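Local atomic coordinates of foldase protein PrsA 2 (Bacillus anthracis, PDB entry 6VJ4), a protein that catalyses the cis-trans isomerisation of peptidyl-proline bonds, assists the extracellular folding of secreted proteins, and is important for secretion of the protective antigen. Residues E167-S181 against V184-K198. Sequence-based numbering, arbitrary orientation.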
loop_
_atom_site.group_PDB
_atom_site.type_symbol
_atom_site.label_atom_id
_atom_site.label_comp_id
_atom_site.label_asym_id
_atom_site.label_seq_id
_atom_site.Cartn_x
_atom_site.Cartn_y
_atom_site.Cartn_z
ATOM N N GLU A 167 -2.461 -29.859 13.759
ATOM C CA GLU A 167 -3.280 -30.436 14.860
ATOM C C GLU A 167 -3.253 -31.963 14.779
ATOM O O GLU A 167 -3.072 -32.627 15.818
ATOM C CB GLU A 167 -4.727 -29.955 14.779
ATOM C CG GLU A 167 -4.893 -28.461 15.006
ATOM C CD GLU A 167 -4.620 -27.534 13.829
ATOM O OE1 GLU A 167 -4.311 -28.013 12.711
ATOM O OE2 GLU A 167 -4.722 -26.316 14.038
ATOM N N PHE A 168 -3.439 -32.491 13.575
ATOM C CA PHE A 168 -3.468 -33.960 13.414
ATOM C C PHE A 168 -2.072 -34.530 13.720
ATOM O O PHE A 168 -1.934 -35.493 14.450
ATOM C CB PHE A 168 -3.825 -34.329 11.983
ATOM C CG PHE A 168 -3.936 -35.804 11.740
ATOM C CD1 PHE A 168 -2.813 -36.571 11.495
ATOM C CD2 PHE A 168 -5.180 -36.424 11.699
ATOM C CE1 PHE A 168 -2.920 -37.930 11.263
ATOM C CE2 PHE A 168 -5.278 -37.782 11.453
ATOM C CZ PHE A 168 -4.150 -38.538 11.258
ATOM N N GLU A 169 -1.072 -33.871 13.149
ATOM C CA GLU A 169 0.329 -34.345 13.294
ATOM C C GLU A 169 0.741 -34.353 14.765
ATOM O O GLU A 169 1.391 -35.333 15.179
ATOM C CB GLU A 169 1.266 -33.452 12.495
ATOM C CG GLU A 169 2.718 -33.839 12.676
ATOM C CD GLU A 169 3.692 -33.184 11.721
ATOM O OE1 GLU A 169 3.281 -32.818 10.586
ATOM O OE2 GLU A 169 4.856 -33.026 12.118
ATOM N N THR A 170 0.415 -33.281 15.493
ATOM C CA THR A 170 0.811 -33.149 16.913
ATOM C C THR A 170 0.254 -34.334 17.699
ATOM O O THR A 170 0.998 -34.952 18.497
ATOM C CB THR A 170 0.373 -31.804 17.495
ATOM O OG1 THR A 170 1.137 -30.811 16.805
ATOM C CG2 THR A 170 0.605 -31.719 18.987
ATOM N N ALA A 171 -1.013 -34.665 17.450
ATOM C CA ALA A 171 -1.636 -35.780 18.178
ATOM C C ALA A 171 -1.038 -37.122 17.759
ATOM O O ALA A 171 -0.771 -37.969 18.653
ATOM C CB ALA A 171 -3.126 -35.759 17.922
ATOM N N ALA A 172 -0.851 -37.332 16.454
ATOM C CA ALA A 172 -0.373 -38.625 15.934
ATOM C C ALA A 172 1.007 -38.967 16.509
ATOM O O ALA A 172 1.226 -40.123 16.888
ATOM C CB ALA A 172 -0.341 -38.575 14.425
ATOM N N TYR A 173 1.880 -37.978 16.586
ATOM C CA TYR A 173 3.265 -38.274 17.043
ATOM C C TYR A 173 3.309 -38.508 18.554
ATOM O O TYR A 173 4.364 -39.012 19.040
ATOM C CB TYR A 173 4.216 -37.168 16.593
ATOM C CG TYR A 173 4.698 -37.318 15.175
ATOM C CD1 TYR A 173 5.701 -38.224 14.873
ATOM C CD2 TYR A 173 4.187 -36.559 14.138
ATOM C CE1 TYR A 173 6.213 -38.350 13.601
ATOM C CE2 TYR A 173 4.647 -36.716 12.836
ATOM C CZ TYR A 173 5.692 -37.587 12.577
ATOM O OH TYR A 173 6.157 -37.727 11.308
ATOM N N LYS A 174 2.258 -38.140 19.287
ATOM C CA LYS A 174 2.245 -38.409 20.744
ATOM C C LYS A 174 1.833 -39.859 21.017
ATOM O O LYS A 174 2.024 -40.328 22.151
ATOM C CB LYS A 174 1.314 -37.427 21.454
ATOM C CG LYS A 174 1.893 -36.037 21.649
ATOM C CD LYS A 174 1.137 -35.205 22.668
ATOM C CE LYS A 174 1.901 -33.973 23.108
ATOM N NZ LYS A 174 2.009 -32.963 22.029
ATOM N N LEU A 175 1.186 -40.515 20.054
ATOM C CA LEU A 175 0.685 -41.892 20.273
ATOM C C LEU A 175 1.815 -42.929 20.272
ATOM O O LEU A 175 2.887 -42.674 19.681
ATOM C CB LEU A 175 -0.310 -42.260 19.163
ATOM C CG LEU A 175 -1.575 -41.425 19.122
ATOM C CD1 LEU A 175 -2.349 -41.734 17.853
ATOM C CD2 LEU A 175 -2.409 -41.653 20.361
ATOM N N LYS A 176 1.528 -44.054 20.913
ATOM C CA LYS A 176 2.351 -45.284 20.872
ATOM C C LYS A 176 1.733 -46.190 19.802
ATOM O O LYS A 176 0.541 -46.007 19.509
ATOM C CB LYS A 176 2.400 -45.910 22.268
ATOM C CG LYS A 176 3.110 -45.030 23.287
ATOM C CD LYS A 176 3.204 -45.620 24.668
ATOM C CE LYS A 176 3.962 -44.730 25.633
ATOM N NZ LYS A 176 5.343 -44.453 25.168
ATOM N N ILE A 177 2.542 -47.042 19.161
ATOM C CA ILE A 177 1.985 -47.986 18.147
ATOM C C ILE A 177 0.784 -48.703 18.756
ATOM O O ILE A 177 0.894 -49.222 19.886
ATOM C CB ILE A 177 3.027 -48.999 17.629
ATOM C CG1 ILE A 177 4.162 -48.316 16.867
ATOM C CG2 ILE A 177 2.351 -50.072 16.775
ATOM C CD1 ILE A 177 3.735 -47.701 15.577
ATOM N N GLY A 178 -0.322 -48.714 18.011
ATOM C CA GLY A 178 -1.571 -49.396 18.393
ATOM C C GLY A 178 -2.482 -48.542 19.246
ATOM O O GLY A 178 -3.645 -48.965 19.472
ATOM N N GLN A 179 -2.007 -47.384 19.703
ATOM C CA GLN A 179 -2.822 -46.544 20.607
ATOM C C GLN A 179 -3.816 -45.711 19.793
ATOM O O GLN A 179 -3.477 -45.312 18.656
ATOM C CB GLN A 179 -1.912 -45.649 21.446
ATOM C CG GLN A 179 -2.655 -44.786 22.444
ATOM C CD GLN A 179 -1.730 -43.903 23.258
ATOM O OE1 GLN A 179 -0.510 -43.866 23.053
ATOM N NE2 GLN A 179 -2.328 -43.193 24.205
ATOM N N ILE A 180 -5.001 -45.529 20.359
ATOM C CA ILE A 180 -6.074 -44.719 19.724
ATOM C C ILE A 180 -6.208 -43.403 20.489
ATOM O O ILE A 180 -6.266 -43.422 21.743
ATOM C CB ILE A 180 -7.365 -45.539 19.671
ATOM C CG1 ILE A 180 -7.149 -46.847 18.894
ATOM C CG2 ILE A 180 -8.501 -44.715 19.075
ATOM C CD1 ILE A 180 -8.301 -47.829 19.004
ATOM N N SER A 181 -6.295 -42.304 19.759
ATOM C CA SER A 181 -6.419 -40.972 20.379
ATOM C C SER A 181 -7.841 -40.706 20.860
ATOM O O SER A 181 -8.783 -41.366 20.384
ATOM C CB SER A 181 -6.068 -39.898 19.413
ATOM O OG SER A 181 -7.101 -39.732 18.444
ATOM N N VAL A 184 -9.541 -35.448 18.276
ATOM C CA VAL A 184 -8.567 -34.386 17.933
ATOM C C VAL A 184 -9.248 -33.400 16.999
ATOM O O VAL A 184 -9.592 -33.800 15.862
ATOM C CB VAL A 184 -7.312 -34.992 17.281
ATOM C CG1 VAL A 184 -6.336 -33.908 16.865
ATOM C CG2 VAL A 184 -6.665 -36.014 18.199
ATOM N N GLN A 185 -9.375 -32.151 17.442
ATOM C CA GLN A 185 -10.021 -31.140 16.583
ATOM C C GLN A 185 -9.023 -30.637 15.550
ATOM O O GLN A 185 -7.838 -30.427 15.904
ATOM C CB GLN A 185 -10.561 -29.970 17.396
ATOM C CG GLN A 185 -11.453 -29.063 16.567
ATOM C CD GLN A 185 -11.942 -27.883 17.363
ATOM O OE1 GLN A 185 -11.216 -27.324 18.181
ATOM N NE2 GLN A 185 -13.172 -27.477 17.098
ATOM N N SER A 186 -9.481 -30.550 14.310
ATOM C CA SER A 186 -8.672 -29.943 13.225
ATOM C C SER A 186 -9.629 -29.119 12.375
ATOM O O SER A 186 -10.844 -29.156 12.590
ATOM C CB SER A 186 -7.952 -30.978 12.400
ATOM O OG SER A 186 -8.802 -31.464 11.381
ATOM N N PRO A 187 -9.131 -28.320 11.408
ATOM C CA PRO A 187 -10.019 -27.547 10.547
ATOM C C PRO A 187 -10.981 -28.452 9.761
ATOM O O PRO A 187 -11.983 -27.968 9.303
ATOM C CB PRO A 187 -9.055 -26.792 9.611
ATOM C CG PRO A 187 -7.746 -26.752 10.377
ATOM C CD PRO A 187 -7.708 -28.059 11.144
ATOM N N ASN A 188 -10.654 -29.743 9.656
ATOM C CA ASN A 188 -11.456 -30.738 8.888
ATOM C C ASN A 188 -12.577 -31.336 9.762
ATOM O O ASN A 188 -13.536 -31.902 9.205
ATOM C CB ASN A 188 -10.530 -31.830 8.343
ATOM C CG ASN A 188 -9.380 -31.265 7.533
ATOM O OD1 ASN A 188 -8.237 -31.696 7.676
ATOM N ND2 ASN A 188 -9.663 -30.264 6.721
ATOM N N GLY A 189 -12.480 -31.205 11.085
ATOM C CA GLY A 189 -13.509 -31.763 11.987
ATOM C C GLY A 189 -12.851 -32.427 13.185
ATOM O O GLY A 189 -11.878 -31.864 13.688
ATOM N N TYR A 190 -13.351 -33.590 13.615
ATOM C CA TYR A 190 -12.732 -34.292 14.760
ATOM C C TYR A 190 -12.205 -35.631 14.279
ATOM O O TYR A 190 -12.960 -36.386 13.613
ATOM C CB TYR A 190 -13.725 -34.524 15.904
ATOM C CG TYR A 190 -14.130 -33.253 16.583
ATOM C CD1 TYR A 190 -13.387 -32.738 17.630
ATOM C CD2 TYR A 190 -15.242 -32.549 16.147
ATOM C CE1 TYR A 190 -13.749 -31.545 18.244
ATOM C CE2 TYR A 190 -15.613 -31.358 16.748
ATOM C CZ TYR A 190 -14.856 -30.851 17.790
ATOM O OH TYR A 190 -15.226 -29.677 18.381
ATOM N N HIS A 191 -10.971 -35.952 14.684
ATOM C CA HIS A 191 -10.329 -37.202 14.250
ATOM C C HIS A 191 -10.140 -38.147 15.421
ATOM O O HIS A 191 -9.838 -37.676 16.531
ATOM C CB HIS A 191 -8.905 -36.978 13.699
ATOM C CG HIS A 191 -8.789 -35.976 12.614
ATOM N ND1 HIS A 191 -8.668 -36.344 11.285
ATOM C CD2 HIS A 191 -8.764 -34.626 12.641
ATOM C CE1 HIS A 191 -8.582 -35.268 10.543
ATOM N NE2 HIS A 191 -8.644 -34.193 11.345
ATOM N N ILE A 192 -10.400 -39.418 15.166
ATOM C CA ILE A 192 -9.934 -40.474 16.084
ATOM C C ILE A 192 -8.758 -41.091 15.329
ATOM O O ILE A 192 -8.950 -41.553 14.181
ATOM C CB ILE A 192 -11.019 -41.482 16.444
ATOM C CG1 ILE A 192 -12.168 -40.795 17.188
ATOM C CG2 ILE A 192 -10.423 -42.599 17.264
ATOM C CD1 ILE A 192 -11.771 -40.167 18.503
ATOM N N ILE A 193 -7.575 -41.072 15.949
ATOM C CA ILE A 193 -6.331 -41.486 15.249
ATOM C C ILE A 193 -5.755 -42.744 15.898
ATOM O O ILE A 193 -5.784 -42.853 17.163
ATOM C CB ILE A 193 -5.295 -40.341 15.304
ATOM C CG1 ILE A 193 -5.861 -39.001 14.841
ATOM C CG2 ILE A 193 -4.024 -40.730 14.544
ATOM C CD1 ILE A 193 -4.931 -37.808 15.090
ATOM N N LYS A 194 -5.284 -43.660 15.064
ATOM C CA LYS A 194 -4.584 -44.858 15.554
ATOM C C LYS A 194 -3.201 -44.890 14.907
ATOM O O LYS A 194 -3.121 -44.888 13.688
ATOM C CB LYS A 194 -5.369 -46.130 15.228
ATOM C CG LYS A 194 -4.712 -47.392 15.732
ATOM C CD LYS A 194 -5.494 -48.656 15.533
ATOM C CE LYS A 194 -5.817 -48.942 14.085
ATOM N NZ LYS A 194 -6.354 -50.321 13.906
ATOM N N LEU A 195 -2.141 -44.905 15.718
ATOM C CA LEU A 195 -0.800 -45.002 15.112
ATOM C C LEU A 195 -0.514 -46.462 14.778
ATOM O O LEU A 195 -0.669 -47.294 15.649
ATOM C CB LEU A 195 0.234 -44.460 16.099
ATOM C CG LEU A 195 1.662 -44.477 15.554
ATOM C CD1 LEU A 195 1.860 -43.477 14.436
ATOM C CD2 LEU A 195 2.632 -44.219 16.688
ATOM N N THR A 196 -0.040 -46.748 13.564
ATOM C CA THR A 196 0.132 -48.177 13.197
ATOM C C THR A 196 1.547 -48.489 12.733
ATOM O O THR A 196 1.836 -49.681 12.567
ATOM C CB THR A 196 -0.868 -48.573 12.108
ATOM O OG1 THR A 196 -0.716 -47.698 10.998
ATOM C CG2 THR A 196 -2.302 -48.467 12.580
ATOM N N GLY A 197 2.369 -47.469 12.547
ATOM C CA GLY A 197 3.750 -47.711 12.087
ATOM C C GLY A 197 4.649 -46.520 12.329
ATOM O O GLY A 197 4.176 -45.384 12.346
ATOM N N LYS A 198 5.944 -46.795 12.500
ATOM C CA LYS A 198 6.916 -45.702 12.666
ATOM C C LYS A 198 8.224 -46.220 12.075
ATOM O O LYS A 198 8.699 -47.300 12.499
ATOM C CB LYS A 198 7.058 -45.307 14.138
ATOM C CG LYS A 198 8.047 -44.174 14.378
ATOM C CD LYS A 198 8.146 -43.748 15.819
ATOM C CE LYS A 198 6.991 -42.879 16.243
ATOM N NZ LYS A 198 7.044 -42.573 17.693
HETATM O O HOH W 1 6.990 -39.163 18.170
HETATM O O HOH W 2 4.591 -41.458 18.029
#
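With CG anti to the backbone N (chi1 -178°), Phe168 sends its ring off the helix to the strand 189-198, where His191, its CG anti to the carbonyl carbon (chi1 -54°), meets it. The rings form a T-shaped pair, planes at 81°: the CD2 edge of Phe168 stands over one imidazole face, 3.5 Å from His191 ND1. One face of Phe168 takes a CH-pi contact from Ile193, whose CD1 lies 3.8 Å from the ring centroid. Ile193 also packs CG2 on Leu175 CD1, and Ala171 CB touches both Ile193 CD1 and Val184 CG2. Farther along, Leu195 meets Leu175 CB to CB, and its CD2 touches CD1 of Ile177.

Beyond the helix, the type II turn 176-179 leads into an antiparallel backbone pairing. Gly178 N donates to Leu195 O (2.8 Å), Leu195 N to Gln179 O, and Ser181 N to Ile193 O (2.7 Å). Ser181 OG adds a side-chain grip by accepting from Ile193 N (2.9 Å), so both backbone polar atoms of Ile193 are held by one serine. At the far end a water donates to Tyr173 O and Leu175 O and accepts from Lys198 NZ (2.7 Å).

The helix thus covers the antiparallel sheet of the parvulin-type PpiC domain. His191 is held at both nitrogens, NE2 to Ser186 OG (2.7 Å) and ND1 to His114 ND1 on the adjoining strand 110-117. These two bonds, with the edge of Phe168 against one face, fix the rotation of the imidazole, so that the helix and strand 110-117 both position the same side chain.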